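Local coordinates for protein Rna-directed RNA polymerase (Infectious pancreatic necrosis virus, PDB 3ZED) that probably copies the viral genome as an RNA-dependent RNA polymerase, found both free and covalently attached to the genomic RNA, at residues P123-T126 with L127-Q130; R151-I154 with A155-Y159; L735-S738 with T739-D742; M772-N775 with N776-K779. All blocks are in the same frame, centred on the assembly; numbering follows the deposited sequence.

Interaction 1 (P123-T126 with L127-Q130); sequences PDIT and LLKQ
D124 and L127 meet where helix 125-137 begins, and illustrate how one carboxylate can close the open end of a helix. The side chain of D124 leaves with CG anti to the backbone N (chi1 -164°), which brings the carboxylate to the backbone N of L127. There OD1 accepts that N-H, L127 N lying 3.1 Å from D124 OD1. The donor comes from above the carboxylate plane, 62° out of it, and the N-H points fairly straight at the oxygen (160°). The same carboxylate lies against the aliphatic start of its partner: D124 CG is 3.5 Å from L127 CB, the two side chains crossing at nearly a right angle. The second oxygen, OD2, is bonded to the hydroxyl of Y613, so both ends of this buried group are engaged and its rotation is probably fixed.

The backbone ladder starts at the same residue: L128 N donates to D124 O at 3.2 Å, K129 N to I125 O at 3.0 Å and Q130 N to T126 O at 3.1 Å. K129 lays its extended chain back over I125: K129 CG is 3.4 Å from I125 O, and K129 NZ comes to 3.5 Å from I125 CG2. Because I125 sends CG2 anti to its own N, that methyl is turned toward the lysine, while CD1 lies 4.4 Å from L128 CD2. L127 and Q130 face helix 625-645, I125 and L128 helix 143-156, and D124, also the centre of an inverse gamma turn, is a classic aspartate N-cap at the start of helix 125-137.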
loop_
_atom_site.group_PDB
_atom_site.type_symbol
_atom_site.label_atom_id
_atom_site.label_comp_id
_atom_site.label_asym_id
_atom_site.label_seq_id
_atom_site.Cartn_x
_atom_site.Cartn_y
_atom_site.Cartn_z
ATOM N N PRO B 123 -24.121 3.275 -13.203
ATOM C CA PRO B 123 -24.021 4.648 -12.692
ATOM C C PRO B 123 -25.237 4.999 -11.842
ATOM O O PRO B 123 -26.318 4.431 -12.060
ATOM C CB PRO B 123 -23.981 5.498 -13.974
ATOM C CG PRO B 123 -24.689 4.690 -14.974
ATOM C CD PRO B 123 -24.411 3.259 -14.648
ATOM N N ASP B 124 -25.088 5.936 -10.894
ATOM C CA ASP B 124 -26.229 6.342 -10.065
ATOM C C ASP B 124 -27.115 7.354 -10.826
ATOM O O ASP B 124 -27.050 8.566 -10.608
ATOM C CB ASP B 124 -25.780 6.890 -8.699
ATOM C CG ASP B 124 -26.895 6.962 -7.684
ATOM O OD1 ASP B 124 -28.081 6.849 -8.082
ATOM O OD2 ASP B 124 -26.597 7.172 -6.510
ATOM N N ILE B 125 -27.969 6.813 -11.700
ATOM C CA ILE B 125 -28.938 7.495 -12.559
ATOM C C ILE B 125 -30.072 8.114 -11.713
ATOM O O ILE B 125 -30.627 9.154 -12.103
ATOM C CB ILE B 125 -29.457 6.452 -13.608
ATOM C CG1 ILE B 125 -28.363 6.140 -14.654
ATOM C CG2 ILE B 125 -30.764 6.834 -14.291
ATOM C CD1 ILE B 125 -27.471 7.331 -15.114
ATOM N N THR B 126 -30.402 7.483 -10.559
ATOM C CA THR B 126 -31.422 8.002 -9.637
ATOM C C THR B 126 -30.914 9.346 -9.098
ATOM O O THR B 126 -31.657 10.320 -9.147
ATOM C CB THR B 126 -31.773 6.977 -8.542
ATOM O OG1 THR B 126 -32.078 5.734 -9.174
ATOM C CG2 THR B 126 -32.979 7.399 -7.713
ATOM N N LEU B 127 -29.630 9.415 -8.678
ATOM C CA LEU B 127 -29.012 10.647 -8.178
ATOM C C LEU B 127 -28.974 11.723 -9.281
ATOM O O LEU B 127 -29.297 12.882 -8.998
ATOM C CB LEU B 127 -27.604 10.382 -7.587
ATOM C CG LEU B 127 -26.813 11.588 -7.048
ATOM C CD1 LEU B 127 -27.526 12.271 -5.879
ATOM C CD2 LEU B 127 -25.426 11.181 -6.649
ATOM N N LEU B 128 -28.660 11.350 -10.525
ATOM C CA LEU B 128 -28.622 12.299 -11.650
ATOM C C LEU B 128 -29.999 12.941 -11.871
ATOM O O LEU B 128 -30.071 14.154 -12.144
ATOM C CB LEU B 128 -28.125 11.612 -12.962
ATOM C CG LEU B 128 -28.138 12.465 -14.250
ATOM C CD1 LEU B 128 -27.272 13.713 -14.094
ATOM C CD2 LEU B 128 -27.655 11.665 -15.439
ATOM N N LYS B 129 -31.082 12.124 -11.783
ATOM C CA LYS B 129 -32.465 12.610 -11.906
ATOM C C LYS B 129 -32.769 13.607 -10.779
ATOM O O LYS B 129 -33.273 14.699 -11.042
ATOM C CB LYS B 129 -33.471 11.442 -11.889
ATOM C CG LYS B 129 -33.522 10.638 -13.185
ATOM C CD LYS B 129 -34.090 9.243 -12.971
ATOM C CE LYS B 129 -34.170 8.479 -14.269
ATOM N NZ LYS B 129 -34.256 7.014 -14.043
ATOM N N GLN B 130 -32.392 13.260 -9.544
ATOM C CA GLN B 130 -32.601 14.088 -8.356
ATOM C C GLN B 130 -31.837 15.422 -8.452
ATOM O O GLN B 130 -32.416 16.475 -8.196
ATOM C CB GLN B 130 -32.205 13.322 -7.089
ATOM C CG GLN B 130 -33.128 12.144 -6.771
ATOM C CD GLN B 130 -34.564 12.544 -6.530
ATOM O OE1 GLN B 130 -34.863 13.548 -5.888
ATOM N NE2 GLN B 130 -35.485 11.762 -7.046
#

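Interaction 2 (R151-I154 with A155-Y159); sequences REAI and ATLQY
R151 through T156 form the last turn and a half of helix 143-156, and from L157 the chain runs straight on into strand 157-160, a helix-to-strand junction of the polymerase palm region. The i to i+4 ladder persists to the end: A155 N donates to R151 O at 3.0 Å, T156 N to E152 O at 2.8 Å and L157 N to A153 O at 2.8 Å. L157 is the first residue to abandon helical angles, yet its N-H still belongs to the helix. The strand it opens pairs antiparallel with strand 299-310 in a mixed sheet.

T156 shows a recurrent use of threonine on a helix. Its chi1 of 62° sets OG1 between the backbone N and the carbonyl carbon, from where the hydroxyl donates back, T156 OG1 2.7 Å from E152 O. That carbonyl therefore accepts two bonds from one residue, the hydroxyl arriving above the carbonyl plane, 39° out of it, and the amide much nearer to it. The methyl CG2 points instead at the carboxylate of E152, whose chain bends at its second torsion and crosses the threonine at a slant; T156 CG2 is 3.7 Å from E152 OE2, and about as far from CD and OE1.

A153 and I154 rest on helix 580-588, I154 also on helix 125-137, while I154 O receives the hydroxyl of Y589. L157 folds back over the helix end, with L157 CB 3.2 Å from A153 O and L157 CD1 4.0 Å from A153 CB.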
loop_
_atom_site.group_PDB
_atom_site.type_symbol
_atom_site.label_atom_id
_atom_site.label_comp_id
_atom_site.label_asym_id
_atom_site.label_seq_id
_atom_site.Cartn_x
_atom_site.Cartn_y
_atom_site.Cartn_z
ATOM N N ARG B 151 -23.092 14.368 -14.685
ATOM C CA ARG B 151 -23.557 13.819 -15.960
ATOM C C ARG B 151 -22.386 13.426 -16.864
ATOM O O ARG B 151 -22.450 12.369 -17.485
ATOM C CB ARG B 151 -24.489 14.783 -16.697
ATOM C CG ARG B 151 -25.412 14.047 -17.656
ATOM C CD ARG B 151 -26.441 14.947 -18.288
ATOM N NE ARG B 151 -25.879 15.592 -19.469
ATOM C CZ ARG B 151 -26.135 15.236 -20.715
ATOM N NH1 ARG B 151 -26.994 14.257 -20.970
ATOM N NH2 ARG B 151 -25.558 15.870 -21.721
ATOM N N GLU B 152 -21.344 14.291 -16.960
ATOM C CA GLU B 152 -20.134 14.033 -17.746
ATOM C C GLU B 152 -19.372 12.807 -17.183
ATOM O O GLU B 152 -18.911 11.987 -17.966
ATOM C CB GLU B 152 -19.228 15.282 -17.797
ATOM C CG GLU B 152 -17.878 15.087 -18.486
ATOM C CD GLU B 152 -17.758 15.028 -20.006
ATOM O OE1 GLU B 152 -18.785 14.815 -20.695
ATOM O OE2 GLU B 152 -16.610 15.121 -20.502
ATOM N N ALA B 153 -19.305 12.656 -15.838
ATOM C CA ALA B 153 -18.652 11.485 -15.218
ATOM C C ALA B 153 -19.415 10.184 -15.577
ATOM O O ALA B 153 -18.786 9.200 -15.946
ATOM C CB ALA B 153 -18.554 11.651 -13.708
ATOM N N ILE B 154 -20.770 10.215 -15.543
ATOM C CA ILE B 154 -21.605 9.067 -15.907
ATOM C C ILE B 154 -21.391 8.730 -17.401
ATOM O O ILE B 154 -21.283 7.549 -17.749
ATOM C CB ILE B 154 -23.106 9.342 -15.570
ATOM C CG1 ILE B 154 -23.345 9.334 -14.028
ATOM C CG2 ILE B 154 -24.036 8.338 -16.288
ATOM C CD1 ILE B 154 -24.668 9.871 -13.552
ATOM N N ALA B 155 -21.288 9.769 -18.263
ATOM C CA ALA B 155 -21.107 9.614 -19.704
ATOM C C ALA B 155 -19.690 9.186 -20.128
ATOM O O ALA B 155 -19.572 8.546 -21.162
ATOM C CB ALA B 155 -21.470 10.908 -20.419
ATOM N N THR B 156 -18.631 9.517 -19.356
ATOM C CA THR B 156 -17.249 9.237 -19.785
ATOM C C THR B 156 -16.492 8.237 -18.921
ATOM O O THR B 156 -15.474 7.712 -19.380
ATOM C CB THR B 156 -16.452 10.536 -19.870
ATOM O OG1 THR B 156 -16.392 11.115 -18.565
ATOM C CG2 THR B 156 -17.053 11.516 -20.885
ATOM N N LEU B 157 -16.964 7.971 -17.696
ATOM C CA LEU B 157 -16.323 7.018 -16.800
ATOM C C LEU B 157 -17.091 5.692 -16.743
ATOM O O LEU B 157 -18.217 5.587 -17.215
ATOM C CB LEU B 157 -16.145 7.587 -15.356
ATOM C CG LEU B 157 -15.421 8.928 -15.175
ATOM C CD1 LEU B 157 -15.359 9.313 -13.723
ATOM C CD2 LEU B 157 -14.004 8.916 -15.788
ATOM N N GLN B 158 -16.458 4.677 -16.160
ATOM C CA GLN B 158 -17.051 3.384 -15.922
ATOM C C GLN B 158 -16.370 2.722 -14.737
ATOM O O GLN B 158 -15.159 2.510 -14.766
ATOM C CB GLN B 158 -16.968 2.479 -17.170
ATOM C CG GLN B 158 -17.597 1.092 -16.969
ATOM C CD GLN B 158 -19.065 1.179 -16.635
ATOM O OE1 GLN B 158 -19.871 1.633 -17.445
ATOM N NE2 GLN B 158 -19.435 0.790 -15.417
ATOM N N TYR B 159 -17.144 2.395 -13.697
ATOM C CA TYR B 159 -16.590 1.615 -12.603
ATOM C C TYR B 159 -16.607 0.155 -13.034
ATOM O O TYR B 159 -17.602 -0.315 -13.604
ATOM C CB TYR B 159 -17.321 1.822 -11.265
ATOM C CG TYR B 159 -16.729 0.959 -10.169
ATOM C CD1 TYR B 159 -15.535 1.312 -9.546
ATOM C CD2 TYR B 159 -17.297 -0.270 -9.838
ATOM C CE1 TYR B 159 -14.943 0.487 -8.590
ATOM C CE2 TYR B 159 -16.701 -1.115 -8.901
ATOM C CZ TYR B 159 -15.532 -0.725 -8.266
ATOM O OH TYR B 159 -14.966 -1.528 -7.301
#

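Interaction 3 (L735-S738 with T739-D742); sequences LRVS and TLRD
T739 turns its hydroxyl back on the carbonyl of R736, and the two residues show one carbonyl gripped twice by the same residue just before a helix. R736 O takes two bonds from T739: OG1 donates at 2.6 Å from R736 O, nearly in line with the carbonyl (160°), while T739 N donates at 3.2 Å from R736 O, from above the carbonyl plane. The torsion chi1 of 73° places OG1 between the backbone N and the carbonyl carbon, the position from which this return is possible. OG1 is bonded as well to NE2 of Q743, one turn further along, and it sits 3.5 Å from L735 CB.

The next step repeats the i to i+3 pattern, L740 N reaching V737 O at 3.2 Å, again well above the carbonyl plane. These two bonds define a short 3-10 turn leading into helix 740-752, in the C-terminal region of the chain. The amide of V737, at the start of this turn, is taken by the carboxylate of E784.

R736 carries its guanidinium away from the turn: NH2 forms a salt bridge with E284 and NH1 bonds to N776 O. Closer to the backbone, its CG rests 4.0 Å from T739 CG2, the two side chains crossing at about a right angle. V737 and L740 supply the apolar side of the turn, with V737 CG1 4.1 Å from L740 CD1, and both lie against V287 of helix 283-293.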
loop_
_atom_site.group_PDB
_atom_site.type_symbol
_atom_site.label_atom_id
_atom_site.label_comp_id
_atom_site.label_asym_id
_atom_site.label_seq_id
_atom_site.Cartn_x
_atom_site.Cartn_y
_atom_site.Cartn_z
ATOM N N LEU B 735 27.727 -10.137 -0.905
ATOM C CA LEU B 735 28.327 -11.474 -1.049
ATOM C C LEU B 735 27.402 -12.495 -1.725
ATOM O O LEU B 735 26.199 -12.493 -1.477
ATOM C CB LEU B 735 28.748 -11.998 0.319
ATOM C CG LEU B 735 29.976 -11.341 0.953
ATOM C CD1 LEU B 735 29.896 -11.404 2.474
ATOM C CD2 LEU B 735 31.266 -11.999 0.465
ATOM N N ARG B 736 27.979 -13.401 -2.541
ATOM C CA ARG B 736 27.233 -14.445 -3.264
ATOM C C ARG B 736 26.684 -15.527 -2.304
ATOM O O ARG B 736 27.161 -15.665 -1.169
ATOM C CB ARG B 736 28.079 -15.076 -4.395
ATOM C CG ARG B 736 29.328 -15.810 -3.930
ATOM C CD ARG B 736 30.219 -16.225 -5.078
ATOM N NE ARG B 736 29.667 -17.322 -5.875
ATOM C CZ ARG B 736 30.174 -17.733 -7.034
ATOM N NH1 ARG B 736 31.249 -17.144 -7.545
ATOM N NH2 ARG B 736 29.611 -18.738 -7.692
ATOM N N VAL B 737 25.677 -16.292 -2.790
ATOM C CA VAL B 737 24.914 -17.315 -2.060
ATOM C C VAL B 737 25.797 -18.502 -1.572
ATOM O O VAL B 737 25.480 -19.075 -0.528
ATOM C CB VAL B 737 23.681 -17.743 -2.917
ATOM C CG1 VAL B 737 23.210 -19.155 -2.635
ATOM C CG2 VAL B 737 22.530 -16.758 -2.727
ATOM N N SER B 738 26.918 -18.821 -2.262
ATOM C CA SER B 738 27.823 -19.912 -1.851
ATOM C C SER B 738 28.512 -19.632 -0.486
ATOM O O SER B 738 28.891 -20.579 0.193
ATOM C CB SER B 738 28.882 -20.174 -2.918
ATOM O OG SER B 738 29.665 -19.014 -3.140
ATOM N N THR B 739 28.608 -18.348 -0.074
ATOM C CA THR B 739 29.225 -17.874 1.180
ATOM C C THR B 739 28.232 -17.770 2.352
ATOM O O THR B 739 28.612 -17.268 3.411
ATOM C CB THR B 739 29.849 -16.464 0.967
ATOM O OG1 THR B 739 28.812 -15.462 0.855
ATOM C CG2 THR B 739 30.793 -16.393 -0.225
ATOM N N LEU B 740 26.971 -18.208 2.177
ATOM C CA LEU B 740 25.926 -18.022 3.196
ATOM C C LEU B 740 26.211 -18.718 4.522
ATOM O O LEU B 740 25.863 -18.155 5.562
ATOM C CB LEU B 740 24.530 -18.422 2.689
ATOM C CG LEU B 740 23.804 -17.389 1.825
ATOM C CD1 LEU B 740 22.563 -17.995 1.208
ATOM C CD2 LEU B 740 23.469 -16.110 2.611
ATOM N N ARG B 741 26.851 -19.900 4.498
ATOM C CA ARG B 741 27.188 -20.646 5.707
ATOM C C ARG B 741 28.239 -19.885 6.537
ATOM O O ARG B 741 28.116 -19.813 7.760
ATOM C CB ARG B 741 27.679 -22.049 5.332
ATOM C CG ARG B 741 27.791 -23.018 6.498
ATOM C CD ARG B 741 29.151 -23.653 6.529
ATOM N NE ARG B 741 29.238 -24.833 5.661
ATOM C CZ ARG B 741 30.018 -24.928 4.587
ATOM N NH1 ARG B 741 30.779 -23.904 4.217
ATOM N NH2 ARG B 741 30.058 -26.052 3.887
ATOM N N ASP B 742 29.239 -19.284 5.855
ATOM C CA ASP B 742 30.284 -18.477 6.488
ATOM C C ASP B 742 29.665 -17.235 7.123
ATOM O O ASP B 742 30.012 -16.900 8.257
ATOM C CB ASP B 742 31.373 -18.093 5.472
ATOM C CG ASP B 742 32.444 -19.151 5.276
ATOM O OD1 ASP B 742 33.109 -19.524 6.277
ATOM O OD2 ASP B 742 32.654 -19.572 4.122
#

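Interaction 4 (M772-N775 with N776-K779); sequences MKAN and NLLK
L778 packs back over the preceding residues, and its branches can be followed outward as an example of a leucine lying back along a turn. CB lies 3.5 Å from N775 O, the carbonyl that also accepts the backbone N-H of L778 (L778 N to N775 O 3.0 Å). CG stands about equally far from N775 O and A774 O. Its chi1 of -55° keeps CG beside the backbone N, and from there the methyls part: CD1 comes to 3.5 Å from N775 OD1, whereas CD2 meets the terminal methyl of M772, 3.9 Å from M772 CE. Both leucine methyls, CD1 and CD2, also lie 4.0 Å from M772 O. The methionine reaches this point by bending at its last torsion, and it crosses the leucine at roughly a right angle.

Nearby, A774 CB touches N776 OD1, at 3.5 Å, and L777 CG. L777 N donates to A774 O at 3.0 Å from above the carbonyl plane, as L778 N does to N775 O. Two successive i to i+3 bonds are the mark of a short 3-10 turn; here it lies in the exposed connection between helices 757-771 and 781-789.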
loop_
_atom_site.group_PDB
_atom_site.type_symbol
_atom_site.label_atom_id
_atom_site.label_comp_id
_atom_site.label_asym_id
_atom_site.label_seq_id
_atom_site.Cartn_x
_atom_site.Cartn_y
_atom_site.Cartn_z
ATOM N N MET B 772 36.335 -10.197 1.262
ATOM C CA MET B 772 35.569 -9.493 0.232
ATOM C C MET B 772 36.481 -8.847 -0.836
ATOM O O MET B 772 35.966 -8.340 -1.830
ATOM C CB MET B 772 34.639 -8.458 0.865
ATOM C CG MET B 772 33.411 -9.091 1.503
ATOM S SD MET B 772 32.259 -7.914 2.241
ATOM C CE MET B 772 31.387 -7.404 0.824
ATOM N N LYS B 773 37.833 -8.920 -0.662
ATOM C CA LYS B 773 38.831 -8.450 -1.635
ATOM C C LYS B 773 38.890 -9.442 -2.817
ATOM O O LYS B 773 39.444 -9.115 -3.875
ATOM C CB LYS B 773 40.212 -8.269 -0.989
ATOM N N ALA B 774 38.297 -10.650 -2.631
ATOM C CA ALA B 774 38.126 -11.666 -3.671
ATOM C C ALA B 774 36.840 -11.312 -4.450
ATOM O O ALA B 774 35.728 -11.471 -3.930
ATOM C CB ALA B 774 38.046 -13.060 -3.054
ATOM N N ASN B 775 36.999 -10.756 -5.669
ATOM C CA ASN B 775 35.874 -10.295 -6.492
ATOM C C ASN B 775 34.975 -11.446 -6.947
ATOM O O ASN B 775 33.781 -11.225 -7.201
ATOM C CB ASN B 775 36.356 -9.466 -7.677
ATOM C CG ASN B 775 36.648 -8.040 -7.269
ATOM O OD1 ASN B 775 35.735 -7.239 -6.972
ATOM N ND2 ASN B 775 37.938 -7.694 -7.236
ATOM N N ASN B 776 35.531 -12.680 -6.969
ATOM C CA ASN B 776 34.792 -13.901 -7.287
ATOM C C ASN B 776 33.716 -14.188 -6.205
ATOM O O ASN B 776 32.755 -14.899 -6.491
ATOM C CB ASN B 776 35.739 -15.090 -7.442
ATOM C CG ASN B 776 36.687 -15.258 -6.283
ATOM O OD1 ASN B 776 37.684 -14.535 -6.162
ATOM N ND2 ASN B 776 36.401 -16.218 -5.411
ATOM N N LEU B 777 33.864 -13.610 -4.995
ATOM C CA LEU B 777 32.899 -13.779 -3.903
ATOM C C LEU B 777 31.778 -12.718 -3.944
ATOM O O LEU B 777 30.827 -12.818 -3.163
ATOM C CB LEU B 777 33.599 -13.749 -2.528
ATOM C CG LEU B 777 34.587 -14.866 -2.189
ATOM C CD1 LEU B 777 34.907 -14.835 -0.700
ATOM C CD2 LEU B 777 34.057 -16.262 -2.579
ATOM N N LEU B 778 31.874 -11.741 -4.882
ATOM C CA LEU B 778 30.916 -10.643 -5.045
ATOM C C LEU B 778 29.943 -10.880 -6.215
ATOM O O LEU B 778 30.319 -10.796 -7.382
ATOM C CB LEU B 778 31.648 -9.295 -5.244
ATOM C CG LEU B 778 32.680 -8.835 -4.197
ATOM C CD1 LEU B 778 33.208 -7.461 -4.555
ATOM C CD2 LEU B 778 32.089 -8.795 -2.788
ATOM N N LYS B 779 28.682 -11.160 -5.883
ATOM C CA LYS B 779 27.578 -11.388 -6.818
ATOM C C LYS B 779 26.287 -11.184 -6.063
ATOM O O LYS B 779 26.177 -11.667 -4.932
ATOM C CB LYS B 779 27.643 -12.799 -7.416
#

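In the fold
The four contacts come in series along the chain and form two neighbouring pairs on opposite sides of its centre. Interactions 1 and 2, with centres about 12 Å apart, lie in the palm region and join consecutive helices 125-137 and 143-156; I154 meets P123, I125 and L128 there. Interactions 3 and 4, about 11 Å between centres, belong to the C-terminal region, where R736 bonds through its backbone N to L777 O and L735 packs on M772, so the turn before helix 740-752 is tied to the connection before helix 781-789. Between the pairs centres lie about 56 to 67 Å apart; each pair thus belongs to a different flank of this single-chain polymerase, away from the potassium sites.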